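Local coordinates for serine-rich Repeat Adhesion Glycoprotein (Srr1) (Streptococcus agalactiae, PDB 4MBO) that probably serves as a surface adhesin of the bacterium, binding the host protein fibrinogen through its tandem immunoglobulin-like domains, at residues T28-E31 with V35-D38; L45-S50 with I102-T107; L68-I73 with G93-L98; Q139-T144 with A150-R155. All blocks are in the same frame, centred on the assembly; numbering follows the deposited sequence. Where two conformers were deposited one is given.

Interaction 1 of 4, residues T28-E31 with V35-D38; sequences TLSE and VKLD
With CG anti to its carbonyl carbon (chi1 -58°) and every later torsion near 180°, K36 runs out straight from the edge strand 34-36 and carries its ammonium to S30 and E31. The immunoglobulin-like sandwich has a connection here, the loop after strand 20-25, which passes from one sheet over to the other, and the contact ties that loop down to the strand it leads into. K36 NZ donates to S30 OG at 2.7 Å, and S30 turns its hydroxyl toward the lysine by setting OG between backbone N and carbonyl carbon (chi1 58°). E31 comes from another direction. Its chain is extended beyond CG, and OE2 receives K36 NZ at 2.9 Å through the anti lone pair, the one pointing away from OE1, in a salt bridge. S30 OG and E31 OE2 thus hold one ammonium, and each also lies 3.4 Å from K36 CE. E41 adds a second link between the two sides, since OE2 bonds to S30 OG and OE1 takes the backbone N of K36. The polar group sits toward the surface, whereas beneath it L29 and V35 are buried, with E154 of strand 148-157 against both. Their meeting is purely apolar: both methyls of L29 face a single branch of V35, CD1 at 4.1 Å and CD2 at 4.2 Å from V35 CG2.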
# COMPACT_ATOMS: atom_id res chain seq x y z
N THR A 28 15.79 -8.79 5.82
CA THR A 28 15.46 -7.53 6.51
C THR A 28 14.14 -7.65 7.32
O THR A 28 13.84 -6.78 8.13
CB THR A 28 15.45 -6.31 5.56
OG1 THR A 28 14.35 -6.35 4.65
CG2 THR A 28 16.75 -6.23 4.80
N LEU A 29 13.39 -8.73 7.13
CA LEU A 29 12.14 -8.92 7.87
C LEU A 29 12.45 -9.16 9.36
O LEU A 29 13.43 -9.83 9.70
CB LEU A 29 11.35 -10.12 7.35
CG LEU A 29 10.85 -10.11 5.90
CD1 LEU A 29 10.05 -11.38 5.63
CD2 LEU A 29 10.02 -8.87 5.63
N SER A 30 11.61 -8.64 10.24
CA SER A 30 11.78 -8.86 11.67
C SER A 30 11.62 -10.33 12.02
O SER A 30 12.33 -10.85 12.89
CB SER A 30 10.78 -8.01 12.48
OG SER A 30 9.43 -8.30 12.13
N GLU A 31 10.67 -11.00 11.37
CA GLU A 31 10.44 -12.42 11.54
C GLU A 31 10.31 -13.08 10.17
O GLU A 31 9.20 -13.18 9.61
CB GLU A 31 9.19 -12.68 12.35
CG GLU A 31 9.19 -12.03 13.72
CD GLU A 31 7.97 -12.41 14.51
OE1 GLU A 31 7.99 -13.48 15.18
OE2 GLU A 31 6.99 -11.63 14.52
N VAL A 35 5.66 -11.16 6.06
CA VAL A 35 5.88 -9.76 5.70
C VAL A 35 4.81 -8.92 6.40
O VAL A 35 3.61 -9.08 6.13
CB VAL A 35 5.79 -9.51 4.17
CG1 VAL A 35 6.06 -8.05 3.84
CG2 VAL A 35 6.79 -10.35 3.42
N LYS A 36 5.25 -8.04 7.28
CA LYS A 36 4.34 -7.16 8.05
C LYS A 36 4.16 -5.86 7.29
O LYS A 36 4.94 -4.92 7.43
CB LYS A 36 4.92 -6.91 9.44
CG LYS A 36 5.15 -8.19 10.23
CD LYS A 36 5.78 -7.94 11.60
CE LYS A 36 6.21 -9.22 12.29
NZ LYS A 36 7.15 -8.96 13.43
N LEU A 37 3.06 -5.79 6.53
CA LEU A 37 2.82 -4.63 5.67
C LEU A 37 2.34 -3.40 6.42
O LEU A 37 2.23 -2.33 5.83
CB LEU A 37 1.86 -4.98 4.53
CG LEU A 37 2.45 -5.89 3.47
CD1 LEU A 37 1.41 -6.22 2.41
CD2 LEU A 37 3.69 -5.29 2.77
N ASP A 38 2.06 -3.54 7.71
CA ASP A 38 1.72 -2.38 8.54
C ASP A 38 2.87 -2.04 9.52
O ASP A 38 2.72 -1.23 10.43
CB ASP A 38 0.40 -2.61 9.26
CG ASP A 38 -0.78 -2.48 8.32
OD1 ASP A 38 -0.71 -1.60 7.43
OD2 ASP A 38 -1.78 -3.18 8.50

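Interaction 2 of 4, residues L45-S50 with I102-T107; sequences LNFAFS and ITYTWT
Strands 45-50 and 102-106 face each other without sharing a backbone hydrogen bond: their axes come no closer than 12.9 Å and their N-to-C directions differ by 36°. Side chains fill the gap, one pair per two residues: L45 with I102, F47 with Y104, F49 with W106. At the first pair, L45 CD2 meets I102 CD1 at 4.2 Å, methyl against methyl. F47 and Y104 reach in from opposite directions. The far end of the tyrosine lies at the rim of the phenylalanine ring, near its plane, with Y104 OH 3.6 Å from F47 CZ and Y104 CE2 3.7 Å from the same atom; the rings are oblique, their planes 64° apart. This is the hydrophobic core of an immunoglobulin-like beta sandwich, in which strand 43-51 belongs to one sheet and strand 101-106 to the other. F60, on strand 59-64 beside 101-106, lies among the aromatic groups, meeting F49 edge-to-face and also touching the rings of Y104 and W106. Both phenylalanines hold CG between backbone N and carbonyl carbon (chi1 near 60° in each), which projects their rings across the interior in the same manner. F49 then meets W106 rim to rim: the six-membered side of the indole presents CH2 and CZ2 together, each 3.8 Å from F49 CE1, and each ring has the other's edge near its own plane.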
# COMPACT_ATOMS: atom_id res chain seq x y z
N LEU A 45 14.70 -7.86 -4.02
CA LEU A 45 15.04 -8.50 -5.28
C LEU A 45 16.43 -8.10 -5.73
O LEU A 45 16.77 -6.91 -5.73
CB LEU A 45 14.05 -8.05 -6.35
CG LEU A 45 14.36 -8.46 -7.80
CD1 LEU A 45 14.33 -9.98 -7.95
CD2 LEU A 45 13.36 -7.81 -8.75
N ASN A 46 17.23 -9.08 -6.12
CA ASN A 46 18.48 -8.72 -6.75
C ASN A 46 18.73 -9.58 -7.98
O ASN A 46 18.29 -10.73 -8.06
CB ASN A 46 19.65 -8.79 -5.80
CG ASN A 46 20.06 -10.18 -5.51
OD1 ASN A 46 19.48 -10.84 -4.68
ND2 ASN A 46 21.14 -10.64 -6.18
N PHE A 47 19.41 -8.99 -8.95
CA PHE A 47 19.78 -9.72 -10.16
C PHE A 47 21.05 -9.13 -10.73
O PHE A 47 21.42 -8.00 -10.43
CB PHE A 47 18.63 -9.74 -11.19
CG PHE A 47 18.16 -8.39 -11.65
CD1 PHE A 47 18.76 -7.77 -12.74
CD2 PHE A 47 17.09 -7.77 -11.02
CE1 PHE A 47 18.32 -6.52 -13.16
CE2 PHE A 47 16.65 -6.54 -11.45
CZ PHE A 47 17.27 -5.92 -12.50
N ALA A 48 21.71 -9.92 -11.59
CA ALA A 48 22.92 -9.47 -12.22
C ALA A 48 23.15 -10.31 -13.46
O ALA A 48 22.64 -11.45 -13.56
CB ALA A 48 24.09 -9.63 -11.26
N PHE A 49 23.92 -9.77 -14.39
CA PHE A 49 24.29 -10.47 -15.62
C PHE A 49 25.38 -9.68 -16.35
O PHE A 49 25.73 -8.56 -15.95
CB PHE A 49 23.07 -10.65 -16.56
CG PHE A 49 22.44 -9.36 -16.99
CD1 PHE A 49 22.89 -8.65 -18.10
CD2 PHE A 49 21.36 -8.83 -16.26
CE1 PHE A 49 22.31 -7.46 -18.49
CE2 PHE A 49 20.80 -7.62 -16.64
CZ PHE A 49 21.26 -6.95 -17.75
N SER A 50 25.92 -10.30 -17.39
CA SER A 50 26.81 -9.67 -18.33
C SER A 50 26.19 -9.74 -19.72
O SER A 50 25.41 -10.65 -20.02
CB SER A 50 28.16 -10.38 -18.38
OG SER A 50 28.84 -10.20 -17.17
N ILE A 102 9.24 -5.67 -15.02
CA ILE A 102 10.11 -4.51 -15.01
C ILE A 102 10.88 -4.54 -16.35
O ILE A 102 11.61 -5.49 -16.65
CB ILE A 102 11.11 -4.52 -13.87
CG1 ILE A 102 10.41 -4.81 -12.52
CG2 ILE A 102 11.85 -3.20 -13.86
CD1 ILE A 102 11.34 -5.21 -11.43
N THR A 103 10.69 -3.52 -17.16
CA THR A 103 11.32 -3.43 -18.46
C THR A 103 12.40 -2.38 -18.41
O THR A 103 12.16 -1.22 -18.04
CB THR A 103 10.32 -3.03 -19.56
OG1 THR A 103 9.28 -4.00 -19.63
CG2 THR A 103 10.96 -2.93 -20.94
N TYR A 104 13.61 -2.81 -18.78
CA TYR A 104 14.77 -1.94 -18.87
C TYR A 104 15.13 -1.70 -20.32
O TYR A 104 15.13 -2.62 -21.14
CB TYR A 104 15.97 -2.55 -18.16
CG TYR A 104 15.86 -2.55 -16.66
CD1 TYR A 104 16.31 -1.47 -15.91
CD2 TYR A 104 15.36 -3.64 -15.99
CE1 TYR A 104 16.22 -1.49 -14.51
CE2 TYR A 104 15.27 -3.68 -14.62
CZ TYR A 104 15.71 -2.61 -13.89
OH TYR A 104 15.58 -2.70 -12.52
N THR A 105 15.45 -0.45 -20.64
CA THR A 105 15.82 -0.05 -21.99
C THR A 105 17.24 0.50 -22.02
O THR A 105 17.57 1.44 -21.28
CB THR A 105 14.85 1.02 -22.50
OG1 THR A 105 13.50 0.53 -22.41
CG2 THR A 105 15.17 1.39 -23.98
N TRP A 106 18.09 -0.10 -22.85
CA TRP A 106 19.48 0.30 -22.96
C TRP A 106 19.64 1.70 -23.57
O TRP A 106 18.95 2.06 -24.54
CB TRP A 106 20.27 -0.69 -23.80
CG TRP A 106 20.30 -2.07 -23.23
CD1 TRP A 106 19.62 -3.15 -23.67
CD2 TRP A 106 21.04 -2.51 -22.07
NE1 TRP A 106 19.86 -4.23 -22.86
CE2 TRP A 106 20.80 -3.87 -21.92
CE3 TRP A 106 21.93 -1.87 -21.18
CZ2 TRP A 106 21.39 -4.63 -20.88
CZ3 TRP A 106 22.52 -2.61 -20.15
CH2 TRP A 106 22.23 -3.98 -20.00
N THR A 107 20.59 2.44 -23.05
CA THR A 107 20.85 3.80 -23.54
C THR A 107 21.82 3.87 -24.72
O THR A 107 22.46 2.89 -25.11
CB THR A 107 21.45 4.64 -22.41
OG1 THR A 107 22.72 4.06 -22.05
CG2 THR A 107 20.53 4.74 -21.22

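Interaction 3 of 4, residues L68-I73 with G93-L98; sequences LDTQGI and GSYSPL
Past the short strand 68-69 the chain turns away in a loop, and its closest backbone approach to 93-98 is T70 to Y95, 6.9 Å between CA atoms. The two segments come from opposing sheets of the immunoglobulin-like sandwich, and Y95, on strand 89-95, bridges them. Its CG is anti to the backbone N (chi1 169°), a setting that lays the ring under the turn, where the backbone N of T70 stands 4.2 Å above the plane, over the ring centre. T70 OG1 packs against the root of the ring, 3.2 Å from both Y95 CB and CG, while its methyl CG2 lies 3.9 Å from Y95 CD1. At the far end, Y95 OH rests 3.3 Å from D69 CB. The Q71 side chain crosses that of Y95 at about a right angle, more distantly; its OE1 accepts from R129 NH1, which also forms a salt bridge with D69 OD2. The other oxygen of D69 shapes the loop itself as an Asx turn and Asx motif. D69 OD1 accepts from Q71 N at 2.8 Å and from G72 N at 3.0 Å, both arriving from one face of the carboxylate, the glycine on the syn side.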
# COMPACT_ATOMS: atom_id res chain seq x y z
N LEU A 68 3.35 -9.54 -6.75
CA LEU A 68 4.55 -8.82 -6.34
C LEU A 68 4.69 -7.54 -7.15
O LEU A 68 4.48 -7.57 -8.37
CB LEU A 68 5.73 -9.77 -6.59
CG LEU A 68 7.08 -9.50 -5.98
CD1 LEU A 68 7.03 -9.56 -4.48
CD2 LEU A 68 8.10 -10.51 -6.52
N ASP A 69 4.99 -6.40 -6.49
CA ASP A 69 5.15 -5.10 -7.16
C ASP A 69 6.40 -4.40 -6.62
O ASP A 69 7.03 -4.87 -5.68
CB ASP A 69 3.89 -4.23 -7.08
CG ASP A 69 3.58 -3.72 -5.70
OD1 ASP A 69 4.50 -3.18 -5.06
OD2 ASP A 69 2.38 -3.79 -5.28
N THR A 70 6.80 -3.32 -7.29
CA THR A 70 7.96 -2.52 -6.93
C THR A 70 7.60 -1.25 -6.16
O THR A 70 8.43 -0.36 -5.97
CB THR A 70 8.67 -2.05 -8.22
OG1 THR A 70 7.72 -1.32 -9.03
CG2 THR A 70 9.20 -3.25 -8.98
N GLN A 71 6.34 -1.20 -5.71
CA GLN A 71 5.75 0.01 -5.13
C GLN A 71 5.39 0.09 -3.64
O GLN A 71 5.61 1.13 -2.99
CB GLN A 71 4.47 0.30 -5.91
CG GLN A 71 4.72 0.64 -7.37
CD GLN A 71 3.43 0.83 -8.12
OE1 GLN A 71 2.48 0.08 -7.91
NE2 GLN A 71 3.40 1.80 -9.04
N GLY A 72 4.77 -0.95 -3.11
CA GLY A 72 4.24 -0.92 -1.75
C GLY A 72 3.03 0.01 -1.78
O GLY A 72 2.04 -0.28 -2.49
N ILE A 73 3.12 1.14 -1.05
CA ILE A 73 2.02 2.13 -1.05
C ILE A 73 2.25 3.27 -2.06
O ILE A 73 1.44 4.16 -2.18
CB ILE A 73 1.71 2.72 0.34
CG1 ILE A 73 2.88 3.57 0.90
CG2 ILE A 73 1.35 1.60 1.30
CD1 ILE A 73 2.52 4.33 2.15
N GLY A 93 14.53 1.98 -16.38
CA GLY A 93 13.53 0.95 -16.25
C GLY A 93 12.23 1.40 -15.67
O GLY A 93 12.15 2.44 -15.01
N SER A 94 11.20 0.63 -15.97
CA SER A 94 9.87 0.92 -15.45
C SER A 94 9.11 -0.36 -15.17
O SER A 94 9.27 -1.37 -15.87
CB SER A 94 9.07 1.82 -16.40
OG SER A 94 8.96 1.24 -17.68
N TYR A 95 8.30 -0.29 -14.11
CA TYR A 95 7.42 -1.36 -13.71
C TYR A 95 6.07 -1.12 -14.34
O TYR A 95 5.62 0.04 -14.47
CB TYR A 95 7.26 -1.37 -12.19
CG TYR A 95 6.18 -2.26 -11.69
CD1 TYR A 95 6.34 -3.62 -11.62
CD2 TYR A 95 4.97 -1.72 -11.25
CE1 TYR A 95 5.33 -4.45 -11.17
CE2 TYR A 95 3.97 -2.54 -10.78
CZ TYR A 95 4.15 -3.91 -10.73
OH TYR A 95 3.16 -4.77 -10.27
N SER A 96 5.44 -2.21 -14.77
CA SER A 96 4.11 -2.21 -15.34
C SER A 96 3.11 -2.91 -14.47
O SER A 96 3.24 -4.11 -14.24
CB SER A 96 4.11 -2.96 -16.67
OG SER A 96 2.76 -3.08 -17.15
N PRO A 97 2.07 -2.20 -14.02
CA PRO A 97 1.00 -2.82 -13.28
C PRO A 97 0.22 -3.84 -14.11
O PRO A 97 -0.39 -4.76 -13.58
CB PRO A 97 0.10 -1.63 -12.92
CG PRO A 97 0.98 -0.42 -12.97
CD PRO A 97 2.03 -0.72 -14.00
N LEU A 98 0.23 -3.68 -15.43
CA LEU A 98 -0.45 -4.57 -16.31
C LEU A 98 0.16 -5.95 -16.34
O LEU A 98 -0.54 -6.93 -16.21
CB LEU A 98 -0.45 -3.99 -17.73
CG LEU A 98 -1.11 -4.83 -18.78
CD1 LEU A 98 -2.61 -4.90 -18.51
CD2 LEU A 98 -0.83 -4.21 -20.15

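Interaction 4 of 4, residues Q139-T144 with A150-R155; sequences QCFTAT and ASIEER
F141 and I152 sit opposite each other in a beta hairpin of strands 139-145 and 148-157, within the larger sheet of the immunoglobulin-like sandwich. Three hydrogen-bonded antiparallel pairs, Q139 with E154, F141 with I152 and A143 with A150, put their side chains on one face, where F141, A143, A150, I152 and E154 meet L43, L45 or I22 of the opposing sheet. F141 has CG anti to its carbonyl carbon (chi1 -55°), and its ring leans along the neighbouring strand: the carbonyl oxygens of I152 and E154 both lie at its edge, near its plane, and F141 CE2 is 4.0 Å from E154 CB. I152 instead sends CG1 anti to the backbone N (chi1 -163°), leading away from the partner strand, and leaves CG2 to meet F141 CB at 4.2 Å. Q139 and E154 are both bent at chi2. The aliphatic part of Q139 lies over the E154 carbonyl, Q139 CB 3.5 Å from E154 O, while its NE2 bonds to the backbone O of D137. E154 OE2 lies close to D26 OD2, a proximity that may favour protonation of one of them. On the outer face, T142 and S151 are a non-hydrogen-bonded pair touching through carbon, T142 CG2 to S151 CB at 3.7 Å. C140, beside E153, carries a covalently linked beta-mercaptoethanol, probably from crystallisation. The rungs between the strands include F141 N to I152 O at 2.9 Å and Q139 N to E154 O at 2.8 Å.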
# COMPACT_ATOMS: atom_id res chain seq x y z
N GLN A 139 2.42 -17.41 1.11
CA GLN A 139 2.15 -17.07 -0.28
C GLN A 139 3.44 -17.28 -1.05
O GLN A 139 4.51 -17.18 -0.47
CB GLN A 139 1.74 -15.60 -0.38
CG GLN A 139 0.59 -15.21 0.55
CD GLN A 139 -0.66 -15.99 0.23
OE1 GLN A 139 -1.30 -15.76 -0.80
NE2 GLN A 139 -1.07 -16.86 1.15
N CYS A 140 3.34 -17.53 -2.34
CA CYS A 140 4.50 -17.80 -3.20
C CYS A 140 4.83 -16.57 -4.07
O CYS A 140 3.96 -16.04 -4.78
CB CYS A 140 4.14 -19.02 -4.07
SG CYS A 140 5.11 -19.19 -5.58
N PHE A 141 6.06 -16.09 -3.98
CA PHE A 141 6.55 -14.92 -4.73
C PHE A 141 7.69 -15.35 -5.61
O PHE A 141 8.58 -16.03 -5.15
CB PHE A 141 6.99 -13.81 -3.79
CG PHE A 141 5.93 -13.40 -2.82
CD1 PHE A 141 4.91 -12.54 -3.21
CD2 PHE A 141 5.94 -13.88 -1.52
CE1 PHE A 141 3.92 -12.19 -2.35
CE2 PHE A 141 4.93 -13.52 -0.64
CZ PHE A 141 3.93 -12.66 -1.05
N THR A 142 7.65 -14.98 -6.88
CA THR A 142 8.70 -15.35 -7.84
C THR A 142 9.12 -14.19 -8.74
O THR A 142 8.40 -13.23 -8.95
CB THR A 142 8.30 -16.56 -8.73
OG1 THR A 142 7.18 -16.25 -9.61
CG2 THR A 142 7.94 -17.79 -7.87
N ALA A 143 10.30 -14.34 -9.31
CA ALA A 143 10.84 -13.41 -10.27
C ALA A 143 11.67 -14.20 -11.25
O ALA A 143 12.42 -15.08 -10.87
CB ALA A 143 11.68 -12.35 -9.60
N THR A 144 11.60 -13.81 -12.52
CA THR A 144 12.30 -14.48 -13.61
C THR A 144 13.10 -13.51 -14.46
O THR A 144 12.63 -12.44 -14.79
CB THR A 144 11.29 -15.18 -14.53
OG1 THR A 144 10.61 -16.22 -13.80
CG2 THR A 144 11.95 -15.82 -15.73
N ALA A 150 13.76 -17.14 -9.35
CA ALA A 150 13.86 -17.12 -7.92
C ALA A 150 12.48 -17.23 -7.29
O ALA A 150 11.48 -16.79 -7.89
CB ALA A 150 14.53 -15.84 -7.48
N SER A 151 12.43 -17.79 -6.10
CA SER A 151 11.18 -17.88 -5.35
C SER A 151 11.42 -17.75 -3.87
O SER A 151 12.53 -18.05 -3.35
CB SER A 151 10.45 -19.20 -5.62
OG SER A 151 11.10 -20.32 -4.98
N ILE A 152 10.40 -17.27 -3.19
CA ILE A 152 10.40 -17.20 -1.73
C ILE A 152 8.96 -17.27 -1.27
O ILE A 152 8.05 -16.83 -2.00
CB ILE A 152 11.14 -15.95 -1.21
CG1 ILE A 152 11.50 -16.12 0.28
CG2 ILE A 152 10.32 -14.70 -1.46
CD1 ILE A 152 12.42 -15.03 0.77
N GLU A 153 8.73 -17.84 -0.09
CA GLU A 153 7.39 -17.94 0.47
C GLU A 153 7.29 -17.15 1.77
O GLU A 153 8.19 -17.22 2.62
CB GLU A 153 7.00 -19.40 0.76
CG GLU A 153 6.79 -20.24 -0.46
CD GLU A 153 6.30 -21.63 -0.07
OE1 GLU A 153 5.18 -21.93 -0.43
OE2 GLU A 153 7.02 -22.36 0.65
N GLU A 154 6.19 -16.43 1.94
CA GLU A 154 5.95 -15.63 3.14
C GLU A 154 4.48 -15.46 3.40
O GLU A 154 3.71 -15.29 2.44
CB GLU A 154 6.46 -14.17 2.98
CG GLU A 154 7.86 -13.97 2.47
CD GLU A 154 8.93 -14.25 3.46
OE1 GLU A 154 8.63 -14.40 4.67
OE2 GLU A 154 10.11 -14.40 3.04
N ARG A 155 4.07 -15.48 4.66
CA ARG A 155 2.73 -15.04 4.99
C ARG A 155 2.74 -13.50 4.86
O ARG A 155 3.79 -12.86 4.93
CB ARG A 155 2.39 -15.39 6.45
CG ARG A 155 2.38 -16.85 6.73
CD ARG A 155 2.04 -17.12 8.20
NE ARG A 155 2.43 -18.48 8.48
CZ ARG A 155 3.70 -18.84 8.72
NH1 ARG A 155 3.98 -20.11 8.94
NH2 ARG A 155 4.67 -17.93 8.71

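Interaction 2 is wholly buried and interaction 3 largely so, each spanning the two sheets of the sandwich without a hydrogen bond across the segments; interactions 1 and 4 are only partly buried. Ladder bonding across the segments belongs to interaction 4, whereas the ion pair belongs to the surface loop of interaction 1, and aromatic rings dominate the two buried contacts. Interactions 1 and 4 share a sheet: V35 N lies 2.8 Å from R155 O, a probable hydrogen bond between adjacent strands. Interactions 2 and 3 are joined likewise through T103 N and S94 O, 2.9 Å apart. L45 touches A143, and L68 touches F141, making the hairpin's inner face part of the same core.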